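Local coordinates for protein probable molybdenum cofactor guanylyltransferase (Aquifex aeolicus, PDB 2E8B) that probably transfers a GMP moiety from GTP to molybdenum-bound molybdopterin, with magnesium as cofactor, to form the guanine dinucleotide form of the molybdenum cofactor, at residues C17-G22 / K41-V46; K51-E56 / E113-V118; V57-K62 / S68-P73; V75-E80 / S84-Y89; S127-E132 / Y180-M185. All coordinates share one frame; numbering follows the deposited sequence.

In the fold
Interactions 1, 3 and 4 gather round a predicted GTP site in a GT-A-like fold, and interaction 5 lies on the other side of the chain's centre from interactions 3 and 4. Interactions 1 and 3, centres 8 Å apart, share the sheet: strand 16-22 pairs with strand 56-61, Val19 N lying 2.8 Å from Tyr58 O. Interaction 3 passes to interaction 4 through a salt bridge, Lys62 NZ to Asp77 OD2 at 2.8 Å, at the predicted site, which also includes Leu20, Ala21 and Gly22 of interaction 1. Interaction 2 adjoins interaction 1 where Phe54 packs on Cys17, away from that site. Interaction 5 meets interaction 2 through Thr114 and Thr181.

Interaction 1: C17-G22 / K41-V46; sequences CYVLAG and KVIERV
Val19 and Ala21 of strand 17-22 meet Ile43 and Val46 of helix 41-46, and every contact between the two segments is apolar. Three carbon pairs carry it. CG1 of Val19 stands 4.0 Å from CG1 of Ile43, and the same methyl lies 4.1 Å from CG1 of Val46, a turn further along the helix. One branch of the valine thus serves both helix residues, reaching them because it is anti to its own backbone N (chi1 175°). The tightest pair lies nearer the strand's C-terminal end, where the tip of Ile43, CD1, comes to 3.5 Å from CB of Ala21; the isoleucine is fully extended, with chi2 172°, and so spans from the helix to the small alanine.

Polar groups of the helix bond away from the strand. Lys41 NZ and Glu44 OE1, 3.1 Å apart, form a salt bridge that uses the syn lone pair of the carboxylate, and Arg45 gives a hydrogen bond through NH2 to the carbonyl of Pro108.

The two axes, 9.8 Å apart, run nearly antiparallel at 172°, as the first strand and helix of a beta-alpha-beta crossover that ends in strand 56-61. Leu20, Ala21 and Gly22 belong to the predicted GTP site. Between these segments the helix packs on the strand through alkyl groups alone, and Ala21 links this apolar contact to that site.

Interaction 2: K51-E56 / E113-V118; sequences KSVFKE and ETVLYV
Val53 lays its CG1 methyl against the side chains of two successive residues of helix 113-118. Leu116 is the closer, its CD2 standing 3.7 Å from Val53 CG1, while CG1 of Val115 lies 4.1 Å from the same atom. The second branch of the valine, CG2, also comes to 4.0 Å from Leu116 CD2, so this leucine methyl rests against both branches. Val53 lies alongside Val115 and Leu116 and points the opposite way, and the side chains overlap along their flanks.

Phe54 adds the aromatic part. Its ring brings CZ to 3.6 Å and CE2 to 3.7 Å from CG1 of Val115, the two side chains approaching each other head-on. Val53 CG1 lies over the centre of one face of the Phe54 ring, 3.6 Å from its plane, so one valine methyl contacts the phenylalanine face as well as both helix residues. Val115 in turn points CG1 into this group because that branch is anti to the backbone N (chi1 175°).

A polar link closes the loop: Lys51 NZ donates to the carbonyl O of Phe54 at 2.7 Å, which ties the end of helix 32-51 to the residues beyond it. The contact is buried throughout and lies away from the predicted nucleotide and magnesium residues. The loop thus joins helix 32-51 to strand 56-61 while leaning on helix 112-120, and Phe101 of strand 99-104 meets both Phe54 and Val115 from the sheet.

Interaction 3: V57-K62 / S68-P73; sequences VYIVAK and SFLNAP
Ile59 is the hub of the close-packed part, where strand 56-61 meets residues 68-73. Its CD1 lies 3.8 Å from CD1 of Leu70, the two side chains crossing at about a right angle, and its CG1 is 4.0 Å from CB of Ala72. CG1 of the isoleucine lies beside the backbone N (chi1 -60°), which brings the longer branch to both partners. Strand 16-22 backs the same residue through Val19 and Ala21.

The backbone is joined at the same place. Ile59 N donates to the carbonyl O of Pro73 at 3.0 Å, in a nearly straight bond.

Pro73 forms the solvent-exposed side, though its ring still lies close to the strand. It reaches back along the chain of its partner, CG resting 3.3 Å from the carbonyl O of Val57 and 3.9 Å from CD2 of Tyr58, whose side chain it crosses at about a right angle. The Tyr58 ring meets His94 edge-to-face.

The bond from Ile59 to Pro73 comes just before the parallel pairing of strand 56-61 with strand 74-76, at the edge of the Rossmann-like sheet of GT-A nucleotidyltransferases.

Interaction 4: V75-E80 / S84-Y89; sequences VLDEFE and SIIGLY
An Asx turn in the predicted GTP site, just past strand 74-76, brings Asp77 and Phe79 against the first turns of helix 84-89. Asp77 OD1 accepts from the backbone N of Phe79 at 3.0 Å, met nearly end-on to its C-O bond. The same oxygen lies in the plane of the Phe79 ring, at its edge, and 3.5 Å from CG2 of Ile86.

Ile86 meets Phe79 with the same methyl, CG2 being 3.4 Å from CD1 of the ring. It reaches there because CG2 is anti to the backbone N, with CG1 beside that N (chi1 -70°). This turn between strand 74-76 and helix 84-94 lies in the GT-A-like fold, and Asp77 is a predicted GTP ligand.

Tyr89 comes to the Phe79 edge, its CE2 3.6 Å from CE1, with ring planes at 80° and centroids 5.8 Å apart. Losing the Phe79 ring to an alanine is likely to leave Ile86 CG2 and the Tyr89 ring without their aromatic partner and to open a gap between the turn and the helix. The other oxygen of Asp77, OD2, is in a salt bridge with Lys62, which also hydrogen-bonds the carbonyl of Phe79, and each carboxylate oxygen thus has its own partner.

Interaction 5: S127-E132 / Y180-M185; sequences SVAKTE and YTLLNM
Leu182 reaches from the loop 180-185 to segment 127-132, the end of strand 126-130 and the residues after it, with a single methyl, CD1, and with it meets both Thr131 and Ala129. This leucine has the largest buried share of the contact, with Thr131 and then Ala129 following.

The leucine and the threonine meet most closely. CD1 of Leu182 stands 3.3 Å from CG2 of Thr131, tighter than usual for two methyl carbons, and the side chains cross obliquely. Thr131 offers its methyl because CG2 lies anti to the carbonyl carbon, which leaves OG1 between the backbone N and the carbonyl carbon (chi1 58°). That hydroxyl is hydrogen-bonded to the backbone N of Lys133, so the polar branch is engaged by the chain just beyond the strand while the apolar branch faces the leucine.

Ala129 lies further off: its CB is 4.1 Å from the same CD1, so the methyl of Leu182 sits beside two side chains two residues apart, both directed to the loop.

Strand 126-130 pairs in the mixed sheet of this GT-A-like fold with strand 170-173 in parallel and with strands 134-135 and 140-142 in antiparallel fashion. The loop after strand 170-173 folds back on this part of the sheet, and a short 3-10 turn ending at Leu182 puts that residue over the end of strand 126-130.

Ile174 and His135 touch Leu182 too, Thr181 hydrogen-bonds Thr114 of helix 112-120, and a salt bridge joins Glu132 to Arg179.

Interaction 1: C17-G22 / K41-V46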
# COMPACT_ATOMS: atom_id res chain seq x y z
N CYS A 17 -8.38 3.03 2.60
CA CYS A 17 -7.02 2.78 2.15
C CYS A 17 -6.14 2.31 3.29
O CYS A 17 -6.26 2.79 4.42
CB CYS A 17 -6.44 4.06 1.54
SG CYS A 17 -4.71 3.99 0.97
N TYR A 18 -5.24 1.38 2.98
CA TYR A 18 -4.31 0.85 3.97
C TYR A 18 -2.90 1.23 3.55
O TYR A 18 -2.46 0.89 2.46
CB TYR A 18 -4.43 -0.66 4.04
CG TYR A 18 -5.74 -1.09 4.64
CD1 TYR A 18 -6.87 -1.21 3.84
CD2 TYR A 18 -5.86 -1.30 6.01
CE1 TYR A 18 -8.10 -1.52 4.39
CE2 TYR A 18 -7.09 -1.62 6.57
CZ TYR A 18 -8.21 -1.72 5.76
OH TYR A 18 -9.43 -2.03 6.29
N VAL A 19 -2.21 1.96 4.43
CA VAL A 19 -0.84 2.38 4.17
C VAL A 19 0.06 1.39 4.89
O VAL A 19 0.00 1.27 6.11
CB VAL A 19 -0.59 3.81 4.70
CG1 VAL A 19 0.87 4.18 4.52
CG2 VAL A 19 -1.48 4.80 3.97
N LEU A 20 0.87 0.68 4.12
CA LEU A 20 1.76 -0.34 4.67
C LEU A 20 3.06 0.25 5.22
O LEU A 20 3.88 0.77 4.46
CB LEU A 20 2.07 -1.40 3.60
CG LEU A 20 0.84 -2.00 2.92
CD1 LEU A 20 1.26 -3.10 1.95
CD2 LEU A 20 -0.10 -2.57 3.97
N ALA A 21 3.25 0.14 6.53
CA ALA A 21 4.44 0.66 7.20
C ALA A 21 5.52 -0.38 7.45
O ALA A 21 6.65 -0.03 7.77
CB ALA A 21 4.04 1.32 8.51
N GLY A 22 5.16 -1.66 7.33
CA GLY A 22 6.12 -2.74 7.53
C GLY A 22 6.52 -3.08 8.96
O GLY A 22 5.85 -2.75 9.93
N LYS A 41 9.04 11.07 7.53
CA LYS A 41 8.40 12.19 6.85
C LYS A 41 7.71 11.66 5.60
O LYS A 41 6.65 12.14 5.21
CB LYS A 41 9.45 13.23 6.45
CG LYS A 41 10.12 13.92 7.62
CD LYS A 41 9.13 14.72 8.45
CE LYS A 41 8.46 15.82 7.64
NZ LYS A 41 7.59 16.69 8.49
N VAL A 42 8.33 10.66 4.99
CA VAL A 42 7.78 10.06 3.78
C VAL A 42 6.43 9.39 4.06
O VAL A 42 5.45 9.67 3.37
CB VAL A 42 8.76 9.03 3.18
CG1 VAL A 42 8.08 8.27 2.03
CG2 VAL A 42 10.01 9.73 2.67
N ILE A 43 6.37 8.52 5.06
CA ILE A 43 5.09 7.85 5.34
C ILE A 43 4.05 8.86 5.80
O ILE A 43 2.85 8.70 5.54
CB ILE A 43 5.23 6.71 6.38
CG1 ILE A 43 3.94 5.88 6.38
CG2 ILE A 43 5.48 7.28 7.77
CD1 ILE A 43 4.02 4.62 7.23
N GLU A 44 4.50 9.91 6.48
CA GLU A 44 3.58 10.95 6.93
C GLU A 44 2.93 11.57 5.70
O GLU A 44 1.72 11.78 5.67
CB GLU A 44 4.35 12.02 7.71
CG GLU A 44 3.48 13.11 8.32
CD GLU A 44 4.29 14.14 9.08
OE1 GLU A 44 5.10 14.85 8.46
OE2 GLU A 44 4.13 14.24 10.31
N ARG A 45 3.74 11.85 4.69
CA ARG A 45 3.23 12.44 3.46
C ARG A 45 2.28 11.49 2.73
O ARG A 45 1.24 11.92 2.21
CB ARG A 45 4.37 12.83 2.53
CG ARG A 45 5.27 13.94 3.07
CD ARG A 45 5.95 14.70 1.94
NE ARG A 45 6.92 13.89 1.21
CZ ARG A 45 8.14 13.59 1.66
NH1 ARG A 45 8.55 14.03 2.84
NH2 ARG A 45 8.95 12.84 0.92
N VAL A 46 2.63 10.21 2.68
CA VAL A 46 1.78 9.23 2.00
C VAL A 46 0.43 9.15 2.70
O VAL A 46 -0.61 9.06 2.05
CB VAL A 46 2.43 7.83 2.00
CG1 VAL A 46 1.46 6.80 1.44
CG2 VAL A 46 3.70 7.85 1.17

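Interaction 2: K51-E56 / E113-V118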
# COMPACT_ATOMS: atom_id res chain seq x y z
N LYS A 51 -5.41 10.41 2.93
CA LYS A 51 -6.55 11.04 3.59
C LYS A 51 -7.24 12.07 2.70
O LYS A 51 -8.41 12.37 2.91
CB LYS A 51 -6.12 11.70 4.90
CG LYS A 51 -6.03 10.74 6.08
CD LYS A 51 -7.35 10.62 6.87
CE LYS A 51 -8.50 9.98 6.07
NZ LYS A 51 -9.33 10.98 5.35
N SER A 52 -6.53 12.60 1.71
CA SER A 52 -7.13 13.59 0.82
C SER A 52 -8.03 12.92 -0.20
O SER A 52 -8.83 13.58 -0.87
CB SER A 52 -6.05 14.42 0.10
OG SER A 52 -5.37 13.69 -0.91
N VAL A 53 -7.92 11.60 -0.31
CA VAL A 53 -8.71 10.83 -1.25
C VAL A 53 -9.74 9.89 -0.62
O VAL A 53 -10.84 9.71 -1.16
CB VAL A 53 -7.79 9.98 -2.17
CG1 VAL A 53 -8.62 9.02 -3.02
CG2 VAL A 53 -6.95 10.89 -3.05
N PHE A 54 -9.41 9.30 0.53
CA PHE A 54 -10.30 8.34 1.17
C PHE A 54 -10.94 8.77 2.49
O PHE A 54 -10.35 9.53 3.26
CB PHE A 54 -9.54 7.03 1.40
CG PHE A 54 -8.93 6.47 0.14
CD1 PHE A 54 -9.71 5.78 -0.78
CD2 PHE A 54 -7.58 6.64 -0.12
CE1 PHE A 54 -9.15 5.28 -1.96
CE2 PHE A 54 -7.00 6.14 -1.29
CZ PHE A 54 -7.80 5.46 -2.21
N LYS A 55 -12.14 8.26 2.74
CA LYS A 55 -12.88 8.57 3.96
C LYS A 55 -12.16 7.98 5.17
O LYS A 55 -12.14 8.58 6.25
CB LYS A 55 -14.30 7.99 3.88
CG LYS A 55 -15.05 8.42 2.62
CD LYS A 55 -16.42 7.75 2.49
CE LYS A 55 -17.38 8.23 3.57
NZ LYS A 55 -18.77 7.76 3.31
N GLU A 56 -11.58 6.80 4.99
CA GLU A 56 -10.85 6.14 6.07
C GLU A 56 -9.49 5.65 5.60
O GLU A 56 -9.37 5.05 4.53
CB GLU A 56 -11.67 4.97 6.62
CG GLU A 56 -13.05 5.38 7.10
CD GLU A 56 -13.75 4.27 7.86
OE1 GLU A 56 -13.86 3.15 7.32
OE2 GLU A 56 -14.20 4.52 9.00
N GLU A 113 -3.26 12.48 -7.55
CA GLU A 113 -3.67 12.19 -8.92
C GLU A 113 -3.31 10.76 -9.34
O GLU A 113 -4.04 10.14 -10.12
CB GLU A 113 -3.04 13.18 -9.91
CG GLU A 113 -3.50 14.61 -9.72
CD GLU A 113 -2.53 15.44 -8.91
OE1 GLU A 113 -2.13 15.00 -7.82
OE2 GLU A 113 -2.17 16.54 -9.37
N THR A 114 -2.20 10.25 -8.83
CA THR A 114 -1.79 8.90 -9.18
C THR A 114 -2.78 7.91 -8.57
O THR A 114 -3.20 6.95 -9.23
CB THR A 114 -0.38 8.61 -8.65
OG1 THR A 114 0.53 9.55 -9.23
CG2 THR A 114 0.05 7.20 -9.01
N VAL A 115 -3.17 8.16 -7.33
CA VAL A 115 -4.13 7.29 -6.66
C VAL A 115 -5.47 7.34 -7.39
O VAL A 115 -6.10 6.31 -7.65
CB VAL A 115 -4.34 7.73 -5.20
CG1 VAL A 115 -5.44 6.90 -4.56
CG2 VAL A 115 -3.04 7.58 -4.44
N LEU A 116 -5.90 8.55 -7.75
CA LEU A 116 -7.17 8.73 -8.44
C LEU A 116 -7.19 8.08 -9.82
O LEU A 116 -8.22 7.55 -10.23
CB LEU A 116 -7.49 10.22 -8.55
CG LEU A 116 -7.75 10.91 -7.20
CD1 LEU A 116 -8.01 12.37 -7.44
CD2 LEU A 116 -8.93 10.26 -6.48
N TYR A 117 -6.06 8.10 -10.53
CA TYR A 117 -6.02 7.48 -11.85
C TYR A 117 -6.20 5.98 -11.70
O TYR A 117 -6.87 5.34 -12.52
CB TYR A 117 -4.69 7.77 -12.57
CG TYR A 117 -4.69 7.33 -14.02
CD1 TYR A 117 -5.42 8.03 -14.98
CD2 TYR A 117 -3.98 6.21 -14.43
CE1 TYR A 117 -5.44 7.63 -16.31
CE2 TYR A 117 -3.98 5.79 -15.76
CZ TYR A 117 -4.72 6.51 -16.70
OH TYR A 117 -4.76 6.10 -18.01
N VAL A 118 -5.60 5.41 -10.66
CA VAL A 118 -5.74 3.98 -10.43
C VAL A 118 -7.19 3.66 -10.10
O VAL A 118 -7.76 2.72 -10.63
CB VAL A 118 -4.81 3.49 -9.30
CG1 VAL A 118 -5.10 2.02 -8.98
CG2 VAL A 118 -3.36 3.62 -9.75

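Interaction 3: V57-K62 / S68-P73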
# COMPACT_ATOMS: atom_id res chain seq x y z
N VAL A 57 -8.47 5.91 6.41
CA VAL A 57 -7.11 5.49 6.10
C VAL A 57 -6.50 4.84 7.34
O VAL A 57 -6.55 5.41 8.43
CB VAL A 57 -6.23 6.69 5.70
CG1 VAL A 57 -4.83 6.21 5.34
CG2 VAL A 57 -6.85 7.44 4.54
N TYR A 58 -5.94 3.65 7.17
CA TYR A 58 -5.32 2.95 8.28
C TYR A 58 -3.86 2.69 7.98
O TYR A 58 -3.46 2.58 6.82
CB TYR A 58 -6.00 1.60 8.52
CG TYR A 58 -7.49 1.69 8.75
CD1 TYR A 58 -8.38 1.64 7.68
CD2 TYR A 58 -8.01 1.84 10.03
CE1 TYR A 58 -9.75 1.74 7.88
CE2 TYR A 58 -9.39 1.94 10.25
CZ TYR A 58 -10.25 1.89 9.16
OH TYR A 58 -11.61 2.00 9.35
N ILE A 59 -3.06 2.61 9.04
CA ILE A 59 -1.64 2.32 8.91
C ILE A 59 -1.47 0.88 9.35
O ILE A 59 -1.92 0.49 10.43
CB ILE A 59 -0.80 3.21 9.84
CG1 ILE A 59 -1.02 4.69 9.50
CG2 ILE A 59 0.67 2.82 9.72
CD1 ILE A 59 -0.50 5.11 8.13
N VAL A 60 -0.84 0.07 8.50
CA VAL A 60 -0.60 -1.32 8.86
C VAL A 60 0.83 -1.39 9.36
O VAL A 60 1.77 -1.10 8.62
CB VAL A 60 -0.76 -2.26 7.65
CG1 VAL A 60 -0.36 -3.68 8.03
CG2 VAL A 60 -2.20 -2.22 7.14
N ALA A 61 1.00 -1.76 10.63
CA ALA A 61 2.34 -1.84 11.21
C ALA A 61 2.40 -2.89 12.32
O ALA A 61 1.37 -3.28 12.87
CB ALA A 61 2.75 -0.49 11.77
N LYS A 62 3.61 -3.34 12.64
CA LYS A 62 3.81 -4.35 13.69
C LYS A 62 3.92 -3.71 15.07
O LYS A 62 3.81 -4.40 16.09
CB LYS A 62 5.08 -5.17 13.41
CG LYS A 62 5.08 -5.96 12.11
CD LYS A 62 6.29 -6.87 12.04
CE LYS A 62 6.37 -7.60 10.71
NZ LYS A 62 5.22 -8.53 10.51
N SER A 68 2.78 6.36 16.48
CA SER A 68 1.87 7.25 17.18
C SER A 68 2.01 8.66 16.63
O SER A 68 1.06 9.45 16.67
CB SER A 68 2.17 7.25 18.68
OG SER A 68 2.07 5.95 19.22
N PHE A 69 3.19 8.98 16.11
CA PHE A 69 3.46 10.31 15.57
C PHE A 69 2.60 10.67 14.36
O PHE A 69 2.53 11.83 13.97
CB PHE A 69 4.95 10.45 15.22
CG PHE A 69 5.36 9.71 13.97
CD1 PHE A 69 5.29 10.32 12.72
CD2 PHE A 69 5.84 8.40 14.05
CE1 PHE A 69 5.68 9.64 11.57
CE2 PHE A 69 6.23 7.71 12.90
CZ PHE A 69 6.16 8.34 11.66
N LEU A 70 1.94 9.67 13.77
CA LEU A 70 1.08 9.91 12.62
C LEU A 70 -0.33 10.33 13.02
O LEU A 70 -1.11 10.77 12.17
CB LEU A 70 1.01 8.66 11.73
CG LEU A 70 2.29 8.29 10.98
CD1 LEU A 70 2.08 6.98 10.23
CD2 LEU A 70 2.67 9.40 10.01
N ASN A 71 -0.65 10.19 14.30
CA ASN A 71 -1.98 10.55 14.80
C ASN A 71 -3.02 9.81 13.97
O ASN A 71 -4.07 10.36 13.62
CB ASN A 71 -2.21 12.06 14.65
CG ASN A 71 -3.49 12.52 15.30
OD1 ASN A 71 -4.05 13.56 14.94
ND2 ASN A 71 -3.97 11.77 16.28
N ALA A 72 -2.72 8.55 13.65
CA ALA A 72 -3.61 7.74 12.83
C ALA A 72 -3.94 6.38 13.41
O ALA A 72 -3.19 5.83 14.23
CB ALA A 72 -2.99 7.56 11.45
N PRO A 73 -5.07 5.80 12.98
CA PRO A 73 -5.48 4.48 13.47
C PRO A 73 -4.57 3.41 12.88
O PRO A 73 -4.33 3.39 11.67
CB PRO A 73 -6.92 4.37 12.98
CG PRO A 73 -6.90 5.15 11.71
CD PRO A 73 -6.08 6.36 12.07

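Interaction 4: V75-E80 / S84-Y89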
# COMPACT_ATOMS: atom_id res chain seq x y z
N VAL A 75 -3.66 -0.64 12.22
CA VAL A 75 -4.18 -1.99 12.15
C VAL A 75 -2.93 -2.83 12.39
O VAL A 75 -1.98 -2.77 11.61
CB VAL A 75 -4.81 -2.30 10.78
CG1 VAL A 75 -5.21 -3.77 10.71
CG2 VAL A 75 -6.03 -1.42 10.56
N LEU A 76 -2.94 -3.59 13.47
CA LEU A 76 -1.79 -4.39 13.87
C LEU A 76 -1.45 -5.64 13.07
O LEU A 76 -2.28 -6.54 12.90
CB LEU A 76 -1.92 -4.77 15.34
CG LEU A 76 -0.69 -5.38 16.01
CD1 LEU A 76 0.38 -4.32 16.13
CD2 LEU A 76 -1.06 -5.92 17.39
N ASP A 77 -0.21 -5.69 12.59
CA ASP A 77 0.33 -6.83 11.87
C ASP A 77 0.95 -7.63 13.02
O ASP A 77 1.98 -7.24 13.57
CB ASP A 77 1.41 -6.33 10.90
CG ASP A 77 2.26 -7.46 10.32
OD1 ASP A 77 2.16 -8.60 10.81
OD2 ASP A 77 3.03 -7.18 9.38
N GLU A 78 0.30 -8.74 13.37
CA GLU A 78 0.74 -9.56 14.50
C GLU A 78 1.81 -10.61 14.20
O GLU A 78 2.24 -11.33 15.10
CB GLU A 78 -0.49 -10.23 15.13
CG GLU A 78 -1.64 -9.25 15.35
CD GLU A 78 -2.89 -9.91 15.89
OE1 GLU A 78 -2.95 -10.19 17.10
OE2 GLU A 78 -3.83 -10.15 15.09
N PHE A 79 2.23 -10.70 12.95
CA PHE A 79 3.25 -11.67 12.56
C PHE A 79 4.65 -11.17 12.90
O PHE A 79 4.90 -9.97 12.93
CB PHE A 79 3.17 -11.95 11.06
CG PHE A 79 1.93 -12.67 10.65
CD1 PHE A 79 0.74 -11.97 10.42
CD2 PHE A 79 1.93 -14.05 10.49
CE1 PHE A 79 -0.42 -12.64 10.04
CE2 PHE A 79 0.78 -14.73 10.12
CZ PHE A 79 -0.40 -14.02 9.89
N GLU A 80 5.55 -12.11 13.15
CA GLU A 80 6.94 -11.79 13.47
C GLU A 80 7.70 -11.49 12.17
O GLU A 80 8.49 -10.55 12.10
CB GLU A 80 7.61 -12.96 14.19
CG GLU A 80 6.96 -13.35 15.51
CD GLU A 80 7.09 -12.27 16.57
OE1 GLU A 80 8.24 -11.88 16.88
OE2 GLU A 80 6.05 -11.82 17.10
N SER A 84 5.85 -8.22 2.65
CA SER A 84 4.78 -7.40 2.10
C SER A 84 3.46 -8.15 2.00
O SER A 84 2.40 -7.57 2.22
CB SER A 84 5.18 -6.88 0.72
OG SER A 84 6.31 -6.03 0.82
N ILE A 85 3.53 -9.44 1.68
CA ILE A 85 2.31 -10.23 1.55
C ILE A 85 1.58 -10.34 2.88
O ILE A 85 0.36 -10.47 2.92
CB ILE A 85 2.61 -11.64 0.97
CG1 ILE A 85 1.30 -12.32 0.55
CG2 ILE A 85 3.33 -12.49 2.00
CD1 ILE A 85 1.48 -13.64 -0.18
N ILE A 86 2.32 -10.26 3.98
CA ILE A 86 1.72 -10.32 5.31
C ILE A 86 1.01 -9.00 5.63
O ILE A 86 -0.01 -8.99 6.31
CB ILE A 86 2.78 -10.64 6.38
CG1 ILE A 86 3.24 -12.10 6.20
CG2 ILE A 86 2.21 -10.41 7.78
CD1 ILE A 86 4.29 -12.57 7.19
N GLY A 87 1.55 -7.90 5.12
CA GLY A 87 0.91 -6.61 5.35
C GLY A 87 -0.39 -6.57 4.55
O GLY A 87 -1.40 -6.02 4.99
N LEU A 88 -0.35 -7.17 3.36
CA LEU A 88 -1.51 -7.23 2.48
C LEU A 88 -2.59 -8.08 3.14
O LEU A 88 -3.76 -7.70 3.16
CB LEU A 88 -1.11 -7.85 1.14
CG LEU A 88 -2.17 -7.93 0.04
CD1 LEU A 88 -2.64 -6.52 -0.31
CD2 LEU A 88 -1.60 -8.60 -1.20
N TYR A 89 -2.19 -9.22 3.69
CA TYR A 89 -3.13 -10.11 4.37
C TYR A 89 -3.79 -9.35 5.52
O TYR A 89 -5.01 -9.39 5.68
CB TYR A 89 -2.37 -11.32 4.91
CG TYR A 89 -3.14 -12.13 5.94
CD1 TYR A 89 -4.19 -12.97 5.55
CD2 TYR A 89 -2.84 -12.04 7.29
CE1 TYR A 89 -4.91 -13.70 6.49
CE2 TYR A 89 -3.56 -12.76 8.25
CZ TYR A 89 -4.59 -13.58 7.83
OH TYR A 89 -5.32 -14.29 8.77

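Interaction 5: S127-E132 / Y180-M185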
# COMPACT_ATOMS: atom_id res chain seq x y z
N SER A 127 -6.05 -4.32 -9.28
CA SER A 127 -5.54 -3.38 -10.27
C SER A 127 -4.38 -2.68 -9.60
O SER A 127 -4.55 -2.05 -8.56
CB SER A 127 -6.61 -2.36 -10.67
OG SER A 127 -7.59 -2.96 -11.50
N VAL A 128 -3.20 -2.82 -10.17
CA VAL A 128 -2.01 -2.21 -9.60
C VAL A 128 -1.30 -1.33 -10.60
O VAL A 128 -1.35 -1.56 -11.81
CB VAL A 128 -1.03 -3.27 -9.08
CG1 VAL A 128 -1.53 -3.86 -7.76
CG2 VAL A 128 -0.86 -4.37 -10.11
N ALA A 129 -0.62 -0.32 -10.08
CA ALA A 129 0.12 0.63 -10.90
C ALA A 129 1.30 -0.03 -11.62
O ALA A 129 1.98 -0.88 -11.06
CB ALA A 129 0.62 1.78 -10.02
N LYS A 130 1.52 0.38 -12.86
CA LYS A 130 2.61 -0.16 -13.65
C LYS A 130 3.40 0.91 -14.40
O LYS A 130 2.85 1.64 -15.23
CB LYS A 130 2.06 -1.19 -14.66
CG LYS A 130 3.10 -1.77 -15.62
CD LYS A 130 4.13 -2.61 -14.89
CE LYS A 130 5.15 -3.20 -15.86
NZ LYS A 130 4.53 -4.12 -16.86
N THR A 131 4.68 1.02 -14.07
CA THR A 131 5.58 1.94 -14.74
C THR A 131 6.54 0.94 -15.37
O THR A 131 6.09 -0.00 -16.02
CB THR A 131 6.36 2.83 -13.75
OG1 THR A 131 7.11 2.02 -12.85
CG2 THR A 131 5.40 3.71 -12.97
N GLU A 132 7.84 1.12 -15.18
CA GLU A 132 8.81 0.17 -15.70
C GLU A 132 8.70 -1.04 -14.78
O GLU A 132 8.96 -2.17 -15.17
CB GLU A 132 10.22 0.74 -15.64
CG GLU A 132 10.48 1.86 -16.62
CD GLU A 132 10.39 1.39 -18.06
OE1 GLU A 132 11.12 0.43 -18.40
OE2 GLU A 132 9.59 1.96 -18.83
N TYR A 180 7.01 9.39 -12.09
CA TYR A 180 7.97 9.75 -11.05
C TYR A 180 7.36 9.66 -9.65
O TYR A 180 8.08 9.55 -8.66
CB TYR A 180 8.51 11.17 -11.29
CG TYR A 180 7.60 12.28 -10.82
CD1 TYR A 180 6.53 12.70 -11.60
CD2 TYR A 180 7.81 12.90 -9.59
CE1 TYR A 180 5.68 13.71 -11.16
CE2 TYR A 180 6.97 13.91 -9.15
CZ TYR A 180 5.90 14.32 -9.94
OH TYR A 180 5.06 15.32 -9.51
N THR A 181 6.03 9.69 -9.56
CA THR A 181 5.37 9.64 -8.27
C THR A 181 5.49 8.26 -7.62
O THR A 181 5.10 8.08 -6.46
CB THR A 181 3.86 10.00 -8.37
OG1 THR A 181 3.17 8.98 -9.10
CG2 THR A 181 3.69 11.34 -9.09
N LEU A 182 6.03 7.30 -8.36
CA LEU A 182 6.18 5.94 -7.85
C LEU A 182 7.62 5.58 -7.48
O LEU A 182 7.91 4.43 -7.15
CB LEU A 182 5.64 4.94 -8.88
CG LEU A 182 4.10 4.91 -8.93
CD1 LEU A 182 3.61 4.54 -10.31
CD2 LEU A 182 3.60 3.91 -7.89
N LEU A 183 8.51 6.55 -7.53
CA LEU A 183 9.91 6.29 -7.20
C LEU A 183 10.10 6.11 -5.70
O LEU A 183 9.26 6.52 -4.90
CB LEU A 183 10.79 7.45 -7.69
CG LEU A 183 10.86 7.68 -9.20
CD1 LEU A 183 11.62 8.97 -9.50
CD2 LEU A 183 11.54 6.50 -9.86
N ASN A 184 11.20 5.46 -5.32
CA ASN A 184 11.50 5.26 -3.90
C ASN A 184 12.65 6.18 -3.55
O ASN A 184 13.20 6.85 -4.42
CB ASN A 184 11.91 3.81 -3.63
CG ASN A 184 10.91 2.80 -4.15
OD1 ASN A 184 10.83 2.56 -5.36
ND2 ASN A 184 10.12 2.22 -3.25
N MET A 185 13.01 6.24 -2.27
CA MET A 185 14.12 7.07 -1.83
C MET A 185 15.45 6.32 -1.79
O MET A 185 15.54 5.24 -1.21
CB MET A 185 13.90 7.53 -0.38
CG MET A 185 13.04 8.78 -0.22
SD MET A 185 13.93 10.33 -0.51
CE MET A 185 13.38 10.76 -2.14